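Local coordinates for Sodium/sialic acid symporter SiaT (Proteus mirabilis, PDB 5NV9), which uses the sodium gradient to drive uptake of the sialic acid N-acetylneuraminic acid across the bacterial inner membrane, at residues D37-G42 with S347-S352; W76-G81 with I241-A246; V157-I162 with A391-V396; S293-Y298 with P317-T322. All coordinates share one frame; numbering follows the deposited sequence.

Contact 1 (D37-G42 with S347-S352); sequences DYFRGG and SLNSIS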
loop_
_atom_site.group_PDB
_atom_site.type_symbol
_atom_site.label_atom_id
_atom_site.label_comp_id
_atom_site.label_asym_id
_atom_site.label_seq_id
_atom_site.Cartn_x
_atom_site.Cartn_y
_atom_site.Cartn_z
ATOM N N ASP A 37 8.217 7.317 -20.698
ATOM C CA ASP A 37 8.970 6.144 -20.278
ATOM C C ASP A 37 8.960 5.990 -18.769
ATOM O O ASP A 37 8.590 4.951 -18.275
ATOM C CB ASP A 37 10.417 6.156 -20.774
ATOM C CG ASP A 37 10.497 6.159 -22.305
ATOM O OD1 ASP A 37 9.789 5.335 -23.005
ATOM O OD2 ASP A 37 11.235 7.039 -22.782
ATOM N N TYR A 38 9.319 7.041 -18.062
ATOM C CA TYR A 38 9.603 6.935 -16.647
ATOM C C TYR A 38 8.360 6.670 -15.776
ATOM O O TYR A 38 8.481 6.022 -14.746
ATOM C CB TYR A 38 10.301 8.208 -16.208
ATOM C CG TYR A 38 11.182 8.105 -15.004
ATOM C CD1 TYR A 38 12.488 7.601 -15.102
ATOM C CD2 TYR A 38 10.754 8.566 -13.768
ATOM C CE1 TYR A 38 13.319 7.549 -13.999
ATOM C CE2 TYR A 38 11.587 8.533 -12.673
ATOM C CZ TYR A 38 12.855 7.990 -12.788
ATOM O OH TYR A 38 13.683 7.989 -11.694
ATOM N N PHE A 39 7.202 7.206 -16.184
ATOM C CA PHE A 39 5.964 7.103 -15.413
ATOM C C PHE A 39 4.920 6.174 -16.044
ATOM O O PHE A 39 4.090 5.628 -15.322
ATOM C CB PHE A 39 5.350 8.491 -15.171
ATOM C CG PHE A 39 6.230 9.451 -14.371
ATOM C CD1 PHE A 39 6.716 9.100 -13.146
ATOM C CD2 PHE A 39 6.564 10.692 -14.885
ATOM C CE1 PHE A 39 7.491 9.958 -12.423
ATOM C CE2 PHE A 39 7.348 11.582 -14.175
ATOM C CZ PHE A 39 7.798 11.227 -12.920
ATOM N N ARG A 40 4.928 6.045 -17.381
ATOM C CA ARG A 40 3.919 5.261 -18.097
ATOM C C ARG A 40 4.533 3.991 -18.699
ATOM O O ARG A 40 3.809 3.097 -19.119
ATOM C CB ARG A 40 3.196 6.102 -19.149
ATOM C CG ARG A 40 2.463 7.312 -18.522
ATOM C CD ARG A 40 1.714 8.269 -19.517
ATOM N NE ARG A 40 1.147 7.510 -20.613
ATOM C CZ ARG A 40 -0.103 7.100 -20.735
ATOM N NH1 ARG A 40 -1.048 7.442 -19.889
ATOM N NH2 ARG A 40 -0.412 6.387 -21.788
ATOM N N GLY A 41 5.864 3.878 -18.713
ATOM C CA GLY A 41 6.495 2.649 -19.187
ATOM C C GLY A 41 6.365 2.407 -20.708
ATOM O O GLY A 41 6.583 1.286 -21.171
ATOM N N GLY A 42 6.053 3.456 -21.475
ATOM C CA GLY A 42 5.823 3.367 -22.903
ATOM C C GLY A 42 4.796 2.338 -23.365
ATOM O O GLY A 42 4.851 1.882 -24.476
ATOM N N SER A 347 5.684 3.940 -4.150
ATOM C CA SER A 347 5.272 5.174 -3.526
ATOM C C SER A 347 6.209 6.320 -3.990
ATOM O O SER A 347 5.730 7.427 -4.281
ATOM C CB SER A 347 5.307 5.077 -1.978
ATOM O OG SER A 347 4.173 4.421 -1.405
ATOM N N LEU A 348 7.521 6.071 -4.079
ATOM C CA LEU A 348 8.467 7.125 -4.579
ATOM C C LEU A 348 8.226 7.525 -6.044
ATOM O O LEU A 348 8.125 8.735 -6.387
ATOM C CB LEU A 348 9.913 6.724 -4.426
ATOM C CG LEU A 348 10.500 6.566 -3.003
ATOM C CD1 LEU A 348 11.948 6.033 -3.093
ATOM C CD2 LEU A 348 10.453 7.819 -2.189
ATOM N N ASN A 349 8.087 6.538 -6.900
ATOM C CA ASN A 349 7.750 6.822 -8.277
ATOM C C ASN A 349 6.399 7.554 -8.454
ATOM O O ASN A 349 6.296 8.473 -9.276
ATOM C CB ASN A 349 7.781 5.575 -9.123
ATOM C CG ASN A 349 7.525 5.872 -10.593
ATOM O OD1 ASN A 349 6.388 5.841 -11.009
ATOM N ND2 ASN A 349 8.577 6.056 -11.392
ATOM N N SER A 350 5.386 7.157 -7.688
ATOM C CA SER A 350 4.068 7.803 -7.789
ATOM C C SER A 350 4.104 9.166 -7.291
ATOM O O SER A 350 3.377 10.018 -7.808
ATOM C CB SER A 350 3.007 7.001 -7.079
ATOM O OG SER A 350 2.862 5.773 -7.778
ATOM N N ILE A 351 4.840 9.384 -6.201
ATOM C CA ILE A 351 5.060 10.753 -5.680
ATOM C C ILE A 351 5.646 11.623 -6.743
ATOM O O ILE A 351 5.131 12.723 -7.034
ATOM C CB ILE A 351 5.912 10.803 -4.442
ATOM C CG1 ILE A 351 5.136 10.302 -3.253
ATOM C CG2 ILE A 351 6.360 12.244 -4.145
ATOM C CD1 ILE A 351 6.013 9.817 -2.098
ATOM N N SER A 352 6.708 11.162 -7.360
ATOM C CA SER A 352 7.303 11.906 -8.499
ATOM C C SER A 352 6.398 12.040 -9.690
ATOM O O SER A 352 6.449 13.078 -10.308
ATOM C CB SER A 352 8.607 11.328 -8.926
ATOM O OG SER A 352 9.172 12.074 -9.991
#
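Asn349 reaches from helix 328-361 to the last turn of helix 35-40. Its ND2 gives a weak hydrogen bond to Tyr38 O, 3.4 Å long but nearly straight, with 166° at the hydrogen. The Asn349 side chain extends with CG anti to the backbone N (chi1 -176°), which brings the amide over to the backbone of 37-42. On the way it runs alongside the Tyr38 ring in the opposite direction, with Tyr38 CD2 4.1 Å from Asn349 ND2. The two flat groups are inclined by 34°. Phe39 meets Asn349 too and reaches one turn on to Ser352. Its ring turns an edge to two side-chain oxygens. Asn349 OD1 lies 3.9 Å from Phe39 CD1, and Ser352 OG lies 3.3 Å from Phe39 CZ. An aromatic edge is slightly positive, so such oxygen neighbours suit it. Tyr38 CD2 sits over one face of the Phe39 ring, toward its rim.

This is a LeuT-fold transporter, and helix 328-361 supplies ligands to both of its sodium sites. Ser345 and Ser346, just before this segment, bind the second ion. The Asn349 side chain is about 7 Å from a bound sodium. Residues 37-42 belong to a cytoplasmic stretch.

The polar ends are set by the next shell. Gln259 NE2 is hydrogen-bonded to both Asn349 OD1 and Phe39 O, so one amide links the two segments a second time. Ser352 OG is held by Ala377 O, on helix 370-398. Tyr38 OH is bonded to Trp171 O.

Contact 2 (W76-G81 with I241-A246); sequences WTFIIG and IGFLFA. With SLB (N-acetyl-beta-neuraminic acid), chain D.
The sialic acid pocket is walled here by Gly81 and Phe243. N-acetyl-beta-neuraminic acid places its acetamido end against them. The acetyl methyl, C11, sits over one face of the Phe243 ring, 3.5 Å above its plane and offset toward the rim. The acetyl carbon C10 is 3.6 Å from Phe243 CE1. The same methyl touches the backbone of the other segment, with C11 3.4 Å from Gly81 C.

Gly81 also meets the phenyl ring directly. Its CA is 3.6 Å from Phe243 CD2. With no side chain at Gly81, ring and methyl can both come down on the main chain. Phe243 leaves its helix toward 76-81, and the ring reaches on to Phe78. There Phe243 CZ is 3.7 Å from Phe78 CD2. The two rings form an offset edge-to-face pair, the edge of Phe243 directed at the face of Phe78. Their planes are inclined by 76° and their centroids are 5.5 Å apart. The edge contact probably helps set the ring, leaving one of its faces against the acetyl group.

Further partners hold the frame. Phe459 makes an edge-to-face pair with Phe243, and Lys70 makes a cation-pi contact with Phe78. Asn247 ND2 is hydrogen-bonded to Gly81 O. Thr58, Ser60, Thr63, Gln82 and Arg135 hydrogen-bond the ligand. An aromatic face and a glycine backbone, both set against the acetyl methyl, form this part of the substrate site in the outward-open LeuT fold.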
loop_
_atom_site.group_PDB
_atom_site.type_symbol
_atom_site.label_atom_id
_atom_site.label_comp_id
_atom_site.label_asym_id
_atom_site.label_seq_id
_atom_site.Cartn_x
_atom_site.Cartn_y
_atom_site.Cartn_z
ATOM N N TRP A 76 -9.385 -13.997 12.666
ATOM C CA TRP A 76 -9.252 -13.753 11.231
ATOM C C TRP A 76 -10.260 -12.745 10.723
ATOM O O TRP A 76 -10.348 -12.587 9.519
ATOM C CB TRP A 76 -9.478 -15.033 10.443
ATOM C CG TRP A 76 -8.374 -16.041 10.471
ATOM C CD1 TRP A 76 -7.576 -16.362 11.523
ATOM C CD2 TRP A 76 -8.015 -16.901 9.410
ATOM N NE1 TRP A 76 -6.686 -17.336 11.157
ATOM C CE2 TRP A 76 -6.924 -17.675 9.853
ATOM C CE3 TRP A 76 -8.473 -17.050 8.082
ATOM C CZ2 TRP A 76 -6.320 -18.646 9.057
ATOM C CZ3 TRP A 76 -7.852 -17.987 7.279
ATOM C CH2 TRP A 76 -6.754 -18.763 7.761
ATOM N N THR A 77 -11.012 -12.051 11.569
ATOM C CA THR A 77 -12.079 -11.208 10.995
ATOM C C THR A 77 -11.627 -10.188 9.933
ATOM O O THR A 77 -12.358 -9.927 9.014
ATOM C CB THR A 77 -12.916 -10.494 12.057
ATOM O OG1 THR A 77 -12.081 -9.785 12.950
ATOM C CG2 THR A 77 -13.745 -11.485 12.799
ATOM N N PHE A 78 -10.442 -9.606 10.084
ATOM C CA PHE A 78 -9.905 -8.668 9.126
ATOM C C PHE A 78 -9.745 -9.175 7.693
ATOM O O PHE A 78 -9.713 -8.390 6.765
ATOM C CB PHE A 78 -8.555 -8.157 9.589
ATOM C CG PHE A 78 -8.627 -6.983 10.539
ATOM C CD1 PHE A 78 -9.503 -6.981 11.649
ATOM C CD2 PHE A 78 -7.723 -5.936 10.406
ATOM C CE1 PHE A 78 -9.521 -5.919 12.546
ATOM C CE2 PHE A 78 -7.756 -4.844 11.294
ATOM C CZ PHE A 78 -8.643 -4.848 12.371
ATOM N N ILE A 79 -9.657 -10.493 7.511
ATOM C CA ILE A 79 -9.516 -11.082 6.197
ATOM C C ILE A 79 -10.743 -10.723 5.326
ATOM O O ILE A 79 -10.642 -10.712 4.100
ATOM C CB ILE A 79 -9.218 -12.626 6.230
ATOM C CG1 ILE A 79 -8.420 -13.042 4.983
ATOM C CG2 ILE A 79 -10.514 -13.451 6.392
ATOM C CD1 ILE A 79 -8.164 -14.524 4.857
ATOM N N ILE A 80 -11.872 -10.389 5.917
ATOM C CA ILE A 80 -13.006 -9.903 5.119
ATOM C C ILE A 80 -12.515 -8.720 4.251
ATOM O O ILE A 80 -12.877 -8.602 3.078
ATOM C CB ILE A 80 -14.240 -9.600 6.002
ATOM C CG1 ILE A 80 -14.778 -10.899 6.626
ATOM C CG2 ILE A 80 -15.394 -9.028 5.191
ATOM C CD1 ILE A 80 -15.568 -10.663 7.896
ATOM N N GLY A 81 -11.596 -7.916 4.788
ATOM C CA GLY A 81 -10.954 -6.850 4.020
ATOM C C GLY A 81 -10.403 -7.207 2.666
ATOM O O GLY A 81 -10.562 -6.446 1.713
ATOM N N ILE A 241 -17.426 -2.055 6.568
ATOM C CA ILE A 241 -17.617 -0.726 6.003
ATOM C C ILE A 241 -16.284 0.013 5.895
ATOM O O ILE A 241 -15.989 0.604 4.849
ATOM C CB ILE A 241 -18.586 0.160 6.804
ATOM C CG1 ILE A 241 -19.836 -0.604 7.174
ATOM C CG2 ILE A 241 -19.030 1.345 5.943
ATOM C CD1 ILE A 241 -20.479 -0.028 8.417
ATOM N N GLY A 242 -15.456 -0.091 6.938
ATOM C CA GLY A 242 -14.124 0.518 6.930
ATOM C C GLY A 242 -13.229 0.007 5.793
ATOM O O GLY A 242 -12.638 0.807 5.034
ATOM N N PHE A 243 -13.117 -1.321 5.635
ATOM C CA PHE A 243 -12.299 -1.853 4.535
ATOM C C PHE A 243 -12.877 -1.592 3.136
ATOM O O PHE A 243 -12.087 -1.365 2.180
ATOM C CB PHE A 243 -11.970 -3.341 4.692
ATOM C CG PHE A 243 -10.812 -3.599 5.615
ATOM C CD1 PHE A 243 -9.642 -2.904 5.484
ATOM C CD2 PHE A 243 -10.927 -4.477 6.663
ATOM C CE1 PHE A 243 -8.555 -3.110 6.352
ATOM C CE2 PHE A 243 -9.860 -4.690 7.530
ATOM C CZ PHE A 243 -8.665 -4.007 7.380
ATOM N N LEU A 244 -14.213 -1.606 3.003
ATOM C CA LEU A 244 -14.809 -1.222 1.748
ATOM C C LEU A 244 -14.286 0.151 1.321
ATOM O O LEU A 244 -13.790 0.307 0.222
ATOM C CB LEU A 244 -16.304 -1.227 1.831
ATOM C CG LEU A 244 -17.042 -0.778 0.573
ATOM C CD1 LEU A 244 -16.695 -1.723 -0.539
ATOM C CD2 LEU A 244 -18.522 -0.821 0.909
ATOM N N PHE A 245 -14.369 1.136 2.203
ATOM C CA PHE A 245 -13.929 2.458 1.835
ATOM C C PHE A 245 -12.413 2.567 1.675
ATOM O O PHE A 245 -11.959 3.315 0.813
ATOM C CB PHE A 245 -14.548 3.534 2.753
ATOM C CG PHE A 245 -15.984 3.797 2.416
ATOM C CD1 PHE A 245 -16.943 2.882 2.752
ATOM C CD2 PHE A 245 -16.352 4.923 1.683
ATOM C CE1 PHE A 245 -18.276 3.054 2.384
ATOM C CE2 PHE A 245 -17.662 5.122 1.325
ATOM C CZ PHE A 245 -18.640 4.192 1.688
ATOM N N ALA A 246 -11.631 1.822 2.462
ATOM C CA ALA A 246 -10.187 1.884 2.331
ATOM C C ALA A 246 -9.763 1.293 1.001
ATOM O O ALA A 246 -8.771 1.761 0.405
ATOM C CB ALA A 246 -9.480 1.154 3.477
HETATM C C1 SLB D . -0.115 -2.962 3.561
HETATM C C2 SLB D . -1.575 -2.842 3.218
HETATM C C3 SLB D . -2.343 -2.464 4.463
HETATM C C4 SLB D . -3.874 -2.527 4.257
HETATM C C5 SLB D . -4.171 -3.969 3.845
HETATM C C6 SLB D . -3.375 -4.325 2.572
HETATM C C7 SLB D . -3.575 -5.762 2.070
HETATM C C8 SLB D . -2.752 -6.042 0.840
HETATM C C9 SLB D . -3.077 -7.412 0.246
HETATM C C10 SLB D . -6.346 -5.047 4.286
HETATM C C11 SLB D . -7.684 -5.330 3.653
HETATM N N5 SLB D . -5.608 -4.162 3.600
HETATM O O1A SLB D . 0.337 -4.116 3.875
HETATM O O1B SLB D . 0.597 -1.887 3.572
HETATM O O2 SLB D . -1.790 -1.850 2.175
HETATM O O4 SLB D . -4.592 -2.210 5.499
HETATM O O6 SLB D . -1.978 -4.163 2.805
HETATM O O7 SLB D . -3.160 -6.709 3.059
HETATM O O8 SLB D . -2.975 -5.030 -0.135
HETATM O O9 SLB D . -4.437 -7.486 -0.252
HETATM O O10 SLB D . -5.949 -5.625 5.311
#

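Contact 3 (V157-I162 with A391-V396); sequences VLIVLI and AAIWLV
Ile159 meets Ile393 and Val396 with no ring or side-chain amide between them, so the contact has no stacked face or edge. It is wholly aliphatic, apart from a peptide oxygen at its border. Ile159 CD1 is the probe. It lies 3.7 Å from Ile393 CG1 and 3.9 Å from Ile393 CA, close against the base of that side chain. Val396, almost one turn on, adds its CG2 branch at 4.1 Å from Ile159 CD1. Ala392 O is 4.2 Å from the same methyl, Ile159 CD1. One methyl therefore touches three residues within about one turn of the facing helix.

The extended outer torsion of Ile159 (chi2 171°) carries CD1 across the gap. Its CG1 stands beside the backbone N. The Ile393 side chain lies across this approach at a slant.

The local axes come no nearer than 10.8 Å. At that separation Ile159 spans the gap and the backbones do not meet each other. The segments run in roughly opposite directions, at 146°. Helix 118-151 adds to the packing, with Thr140 against Ala392 and Tyr141 against Val396. Helix 155-203 also lies beside helix 328-361, where Ile162 packs on Phe337 and Ile344. This is membrane-helix packing within the LeuT fold, between the membrane-spanning part 155-172 of helix 155-203 and helix 370-398.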
loop_
_atom_site.group_PDB
_atom_site.type_symbol
_atom_site.label_atom_id
_atom_site.label_comp_id
_atom_site.label_asym_id
_atom_site.label_seq_id
_atom_site.Cartn_x
_atom_site.Cartn_y
_atom_site.Cartn_z
ATOM N N VAL A 157 22.280 1.617 9.376
ATOM C CA VAL A 157 22.765 0.778 8.312
ATOM C C VAL A 157 21.593 -0.010 7.687
ATOM O O VAL A 157 21.459 -0.148 6.461
ATOM C CB VAL A 157 23.818 -0.199 8.845
ATOM C CG1 VAL A 157 24.210 -1.186 7.752
ATOM C CG2 VAL A 157 25.026 0.559 9.390
ATOM N N LEU A 158 20.725 -0.478 8.550
ATOM C CA LEU A 158 19.535 -1.155 8.117
ATOM C C LEU A 158 18.666 -0.227 7.234
ATOM O O LEU A 158 18.093 -0.645 6.208
ATOM C CB LEU A 158 18.796 -1.654 9.345
ATOM C CG LEU A 158 18.011 -2.951 9.413
ATOM C CD1 LEU A 158 18.741 -4.159 8.822
ATOM C CD2 LEU A 158 17.718 -3.244 10.879
ATOM N N ILE A 159 18.597 1.045 7.606
ATOM C CA ILE A 159 17.870 2.004 6.801
ATOM C C ILE A 159 18.558 2.247 5.464
ATOM O O ILE A 159 17.869 2.486 4.457
ATOM C CB ILE A 159 17.666 3.315 7.576
ATOM C CG1 ILE A 159 16.721 3.042 8.724
ATOM C CG2 ILE A 159 17.136 4.400 6.685
ATOM C CD1 ILE A 159 16.577 4.164 9.729
ATOM N N VAL A 160 19.906 2.196 5.450
ATOM C CA VAL A 160 20.665 2.323 4.213
ATOM C C VAL A 160 20.286 1.160 3.301
ATOM O O VAL A 160 20.047 1.360 2.121
ATOM C CB VAL A 160 22.166 2.280 4.422
ATOM C CG1 VAL A 160 22.838 2.101 3.089
ATOM C CG2 VAL A 160 22.659 3.568 5.043
ATOM N N LEU A 161 20.299 -0.049 3.858
ATOM C CA LEU A 161 19.903 -1.265 3.132
ATOM C C LEU A 161 18.424 -1.316 2.694
ATOM O O LEU A 161 18.104 -1.739 1.563
ATOM C CB LEU A 161 20.220 -2.493 3.972
ATOM C CG LEU A 161 21.704 -2.771 4.271
ATOM C CD1 LEU A 161 21.759 -4.086 4.960
ATOM C CD2 LEU A 161 22.544 -2.833 3.011
ATOM N N ILE A 162 17.515 -0.932 3.569
ATOM C CA ILE A 162 16.091 -0.961 3.196
ATOM C C ILE A 162 15.715 0.173 2.228
ATOM O O ILE A 162 15.065 -0.054 1.186
ATOM C CB ILE A 162 15.152 -0.878 4.427
ATOM C CG1 ILE A 162 15.324 -2.089 5.339
ATOM C CG2 ILE A 162 13.699 -0.805 3.997
ATOM C CD1 ILE A 162 14.897 -1.827 6.757
ATOM N N ALA A 391 12.743 11.007 8.079
ATOM C CA ALA A 391 11.631 10.730 8.947
ATOM C C ALA A 391 11.809 9.344 9.587
ATOM O O ALA A 391 11.722 9.208 10.806
ATOM C CB ALA A 391 10.327 10.822 8.217
ATOM N N ALA A 392 12.129 8.334 8.778
ATOM C CA ALA A 392 12.353 7.008 9.298
ATOM C C ALA A 392 13.487 6.977 10.295
ATOM O O ALA A 392 13.373 6.324 11.311
ATOM C CB ALA A 392 12.608 6.010 8.166
ATOM N N ILE A 393 14.586 7.658 10.030
ATOM C CA ILE A 393 15.619 7.756 11.044
ATOM C C ILE A 393 15.098 8.390 12.361
ATOM O O ILE A 393 15.464 7.922 13.449
ATOM C CB ILE A 393 16.860 8.535 10.560
ATOM C CG1 ILE A 393 17.707 7.665 9.616
ATOM C CG2 ILE A 393 17.702 8.954 11.760
ATOM C CD1 ILE A 393 18.556 8.462 8.649
ATOM N N TRP A 394 14.271 9.437 12.258
ATOM C CA TRP A 394 13.748 10.131 13.417
ATOM C C TRP A 394 12.835 9.185 14.221
ATOM O O TRP A 394 12.952 9.081 15.452
ATOM C CB TRP A 394 13.100 11.453 12.939
ATOM C CG TRP A 394 12.222 12.283 13.865
ATOM C CD1 TRP A 394 12.131 12.216 15.225
ATOM C CD2 TRP A 394 11.342 13.369 13.462
ATOM N NE1 TRP A 394 11.237 13.166 15.691
ATOM C CE2 TRP A 394 10.735 13.877 14.631
ATOM C CE3 TRP A 394 11.012 13.952 12.218
ATOM C CZ2 TRP A 394 9.812 14.921 14.605
ATOM C CZ3 TRP A 394 10.089 15.000 12.194
ATOM C CH2 TRP A 394 9.503 15.474 13.385
ATOM N N LEU A 395 11.974 8.454 13.536
ATOM C CA LEU A 395 11.064 7.514 14.205
ATOM C C LEU A 395 11.806 6.430 14.978
ATOM O O LEU A 395 11.375 6.011 16.052
ATOM C CB LEU A 395 10.114 6.856 13.205
ATOM C CG LEU A 395 8.971 7.728 12.680
ATOM C CD1 LEU A 395 8.300 7.082 11.462
ATOM C CD2 LEU A 395 7.950 8.028 13.782
ATOM N N VAL A 396 12.926 5.990 14.413
ATOM C CA VAL A 396 13.744 4.954 14.996
ATOM C C VAL A 396 14.468 5.476 16.247
ATOM O O VAL A 396 14.237 4.962 17.351
ATOM C CB VAL A 396 14.724 4.353 13.949
ATOM C CG1 VAL A 396 15.710 3.420 14.607
ATOM C CG2 VAL A 396 13.956 3.583 12.891
#

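Contact 4 (S293-Y298 with P317-T322); sequences SALFVY and PLFIVT
This contact joins two helices of the periplasmic side, the end of helix 267-301 and the short helix 315-323. Phe319 carries it. A chi1 of -176° swings its ring beside its own carbonyl carbon and out toward helix 267-301, where it packs against both Leu295 and Tyr298. Toward Tyr298 it makes a T-shaped pair. The edge of Phe319 is directed at the face of Tyr298, with CE2 of Phe319 4.0 Å above the Tyr298 plane and over its centre. The planes stand at 89° and the centroids are 5.4 Å apart. Leu295 comes in with one branch. Its CD2 is 3.5 Å from Phe319 CG and 3.6 Å from Phe319 CB, so the methyl sits where the ring joins its chain. Ile200 of helix 155-203 packs against both Leu295 and Phe319.

Within the short helix, Leu318 O accepts two hydrogen bonds. Thr322 N and Thr322 OG1 reach it from opposite faces of the carbonyl plane. Thr322 OG1 is 2.6 Å from Leu318 O. Between 293-298 and 317-322 there is no hydrogen bond. Their hold rests on dispersion and on the pull of a ring edge toward a pi face, which favours a perpendicular setting of Phe319.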
loop_
_atom_site.group_PDB
_atom_site.type_symbol
_atom_site.label_atom_id
_atom_site.label_comp_id
_atom_site.label_asym_id
_atom_site.label_seq_id
_atom_site.Cartn_x
_atom_site.Cartn_y
_atom_site.Cartn_z
ATOM N N SER A 293 -2.103 -17.810 13.418
ATOM C CA SER A 293 -2.729 -18.931 14.076
ATOM C C SER A 293 -1.777 -20.106 14.374
ATOM O O SER A 293 -1.798 -20.713 15.474
ATOM C CB SER A 293 -3.913 -19.379 13.212
ATOM O OG SER A 293 -4.870 -18.345 13.147
ATOM N N ALA A 294 -0.942 -20.429 13.387
ATOM C CA ALA A 294 0.123 -21.441 13.574
ATOM C C ALA A 294 1.071 -21.115 14.668
ATOM O O ALA A 294 1.409 -22.007 15.456
ATOM C CB ALA A 294 0.874 -21.720 12.284
ATOM N N LEU A 295 1.509 -19.852 14.754
ATOM C CA LEU A 295 2.482 -19.464 15.753
ATOM C C LEU A 295 1.906 -19.512 17.133
ATOM O O LEU A 295 2.645 -19.763 18.087
ATOM C CB LEU A 295 3.018 -18.055 15.511
ATOM C CG LEU A 295 3.987 -17.898 14.320
ATOM C CD1 LEU A 295 4.280 -16.480 14.038
ATOM C CD2 LEU A 295 5.278 -18.633 14.522
ATOM N N PHE A 296 0.609 -19.161 17.228
ATOM C CA PHE A 296 -0.140 -19.216 18.455
ATOM C C PHE A 296 -0.147 -20.649 18.996
ATOM O O PHE A 296 0.132 -20.871 20.188
ATOM C CB PHE A 296 -1.558 -18.713 18.221
ATOM C CG PHE A 296 -2.506 -19.135 19.267
ATOM C CD1 PHE A 296 -2.470 -18.553 20.492
ATOM C CD2 PHE A 296 -3.420 -20.114 19.006
ATOM C CE1 PHE A 296 -3.330 -18.942 21.501
ATOM C CE2 PHE A 296 -4.286 -20.526 20.012
ATOM C CZ PHE A 296 -4.236 -19.948 21.260
ATOM N N VAL A 297 -0.485 -21.615 18.128
ATOM C CA VAL A 297 -0.435 -23.028 18.509
ATOM C C VAL A 297 0.984 -23.458 18.864
ATOM O O VAL A 297 1.199 -24.118 19.876
ATOM C CB VAL A 297 -1.061 -23.927 17.471
ATOM C CG1 VAL A 297 -0.997 -25.371 17.923
ATOM C CG2 VAL A 297 -2.498 -23.517 17.256
ATOM N N TYR A 298 1.971 -23.038 18.074
ATOM C CA TYR A 298 3.304 -23.421 18.348
ATOM C C TYR A 298 3.786 -22.917 19.707
ATOM O O TYR A 298 4.401 -23.681 20.436
ATOM C CB TYR A 298 4.265 -22.996 17.239
ATOM C CG TYR A 298 5.725 -23.333 17.506
ATOM C CD1 TYR A 298 6.245 -24.619 17.275
ATOM C CD2 TYR A 298 6.588 -22.368 17.981
ATOM C CE1 TYR A 298 7.580 -24.911 17.531
ATOM C CE2 TYR A 298 7.909 -22.653 18.234
ATOM C CZ TYR A 298 8.415 -23.903 17.992
ATOM O OH TYR A 298 9.776 -24.088 18.253
ATOM N N PRO A 317 9.011 -12.583 13.575
ATOM C CA PRO A 317 10.462 -12.539 13.356
ATOM C C PRO A 317 11.274 -13.406 14.305
ATOM O O PRO A 317 12.342 -13.899 13.923
ATOM C CB PRO A 317 10.834 -11.074 13.594
ATOM C CG PRO A 317 9.562 -10.321 13.846
ATOM C CD PRO A 317 8.404 -11.242 13.615
ATOM N N LEU A 318 10.809 -13.519 15.547
ATOM C CA LEU A 318 11.404 -14.416 16.513
ATOM C C LEU A 318 11.430 -15.824 16.020
ATOM O O LEU A 318 12.500 -16.456 16.057
ATOM C CB LEU A 318 10.638 -14.384 17.838
ATOM C CG LEU A 318 11.324 -15.297 18.874
ATOM C CD1 LEU A 318 12.642 -14.661 19.290
ATOM C CD2 LEU A 318 10.433 -15.571 20.070
ATOM N N PHE A 319 10.275 -16.337 15.583
ATOM C CA PHE A 319 10.223 -17.663 14.961
ATOM C C PHE A 319 11.153 -17.833 13.757
ATOM O O PHE A 319 11.846 -18.845 13.644
ATOM C CB PHE A 319 8.814 -18.038 14.547
ATOM C CG PHE A 319 8.689 -19.426 13.988
ATOM C CD1 PHE A 319 8.922 -19.683 12.644
ATOM C CD2 PHE A 319 8.339 -20.492 14.795
ATOM C CE1 PHE A 319 8.815 -20.974 12.135
ATOM C CE2 PHE A 319 8.221 -21.795 14.284
ATOM C CZ PHE A 319 8.449 -22.028 12.964
ATOM N N ILE A 320 11.198 -16.852 12.881
ATOM C CA ILE A 320 12.051 -16.960 11.718
ATOM C C ILE A 320 13.513 -17.129 12.080
ATOM O O ILE A 320 14.192 -17.991 11.549
ATOM C CB ILE A 320 11.937 -15.749 10.793
ATOM C CG1 ILE A 320 10.519 -15.712 10.179
ATOM C CG2 ILE A 320 13.039 -15.789 9.725
ATOM C CD1 ILE A 320 10.087 -14.302 9.785
ATOM N N VAL A 321 13.985 -16.296 12.984
ATOM C CA VAL A 321 15.391 -16.261 13.258
ATOM C C VAL A 321 15.808 -17.389 14.199
ATOM O O VAL A 321 16.985 -17.826 14.146
ATOM C CB VAL A 321 15.772 -14.891 13.797
ATOM C CG1 VAL A 321 17.175 -14.874 14.323
ATOM C CG2 VAL A 321 15.641 -13.874 12.659
ATOM N N THR A 322 14.882 -17.879 15.019
ATOM C CA THR A 322 15.228 -18.905 15.988
ATOM C C THR A 322 14.887 -20.271 15.477
ATOM O O THR A 322 15.507 -21.215 15.909
ATOM C CB THR A 322 14.556 -18.705 17.383
ATOM O OG1 THR A 322 13.116 -18.695 17.273
ATOM C CG2 THR A 322 15.012 -17.427 18.016
#

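How the contacts relate
From the N terminus, the chain opens contact 1 at 37-42, then contact 2 at 76-81, then contact 3 at 157-162. Contact 2 closes first, at 241-246, nested within contact 1 and crossing contact 3. Contact 4 comes after contact 2 has closed. It runs from 293-298 to 317-322, nested inside both contact 1 and contact 3. Contact 1 closes at 347-352 and contact 3 last, at 391-396, so these two cross. Contact 1 ties the cytoplasmic side to the sodium-binding helix, contact 2 lines the sugar pocket, contact 3 joins helix 155-203 to helix 370-398, and contact 4 lies on the periplasmic side. Contacts 2 and 4 touch through a probable Trp76 NE1 to Ser293 OG hydrogen bond.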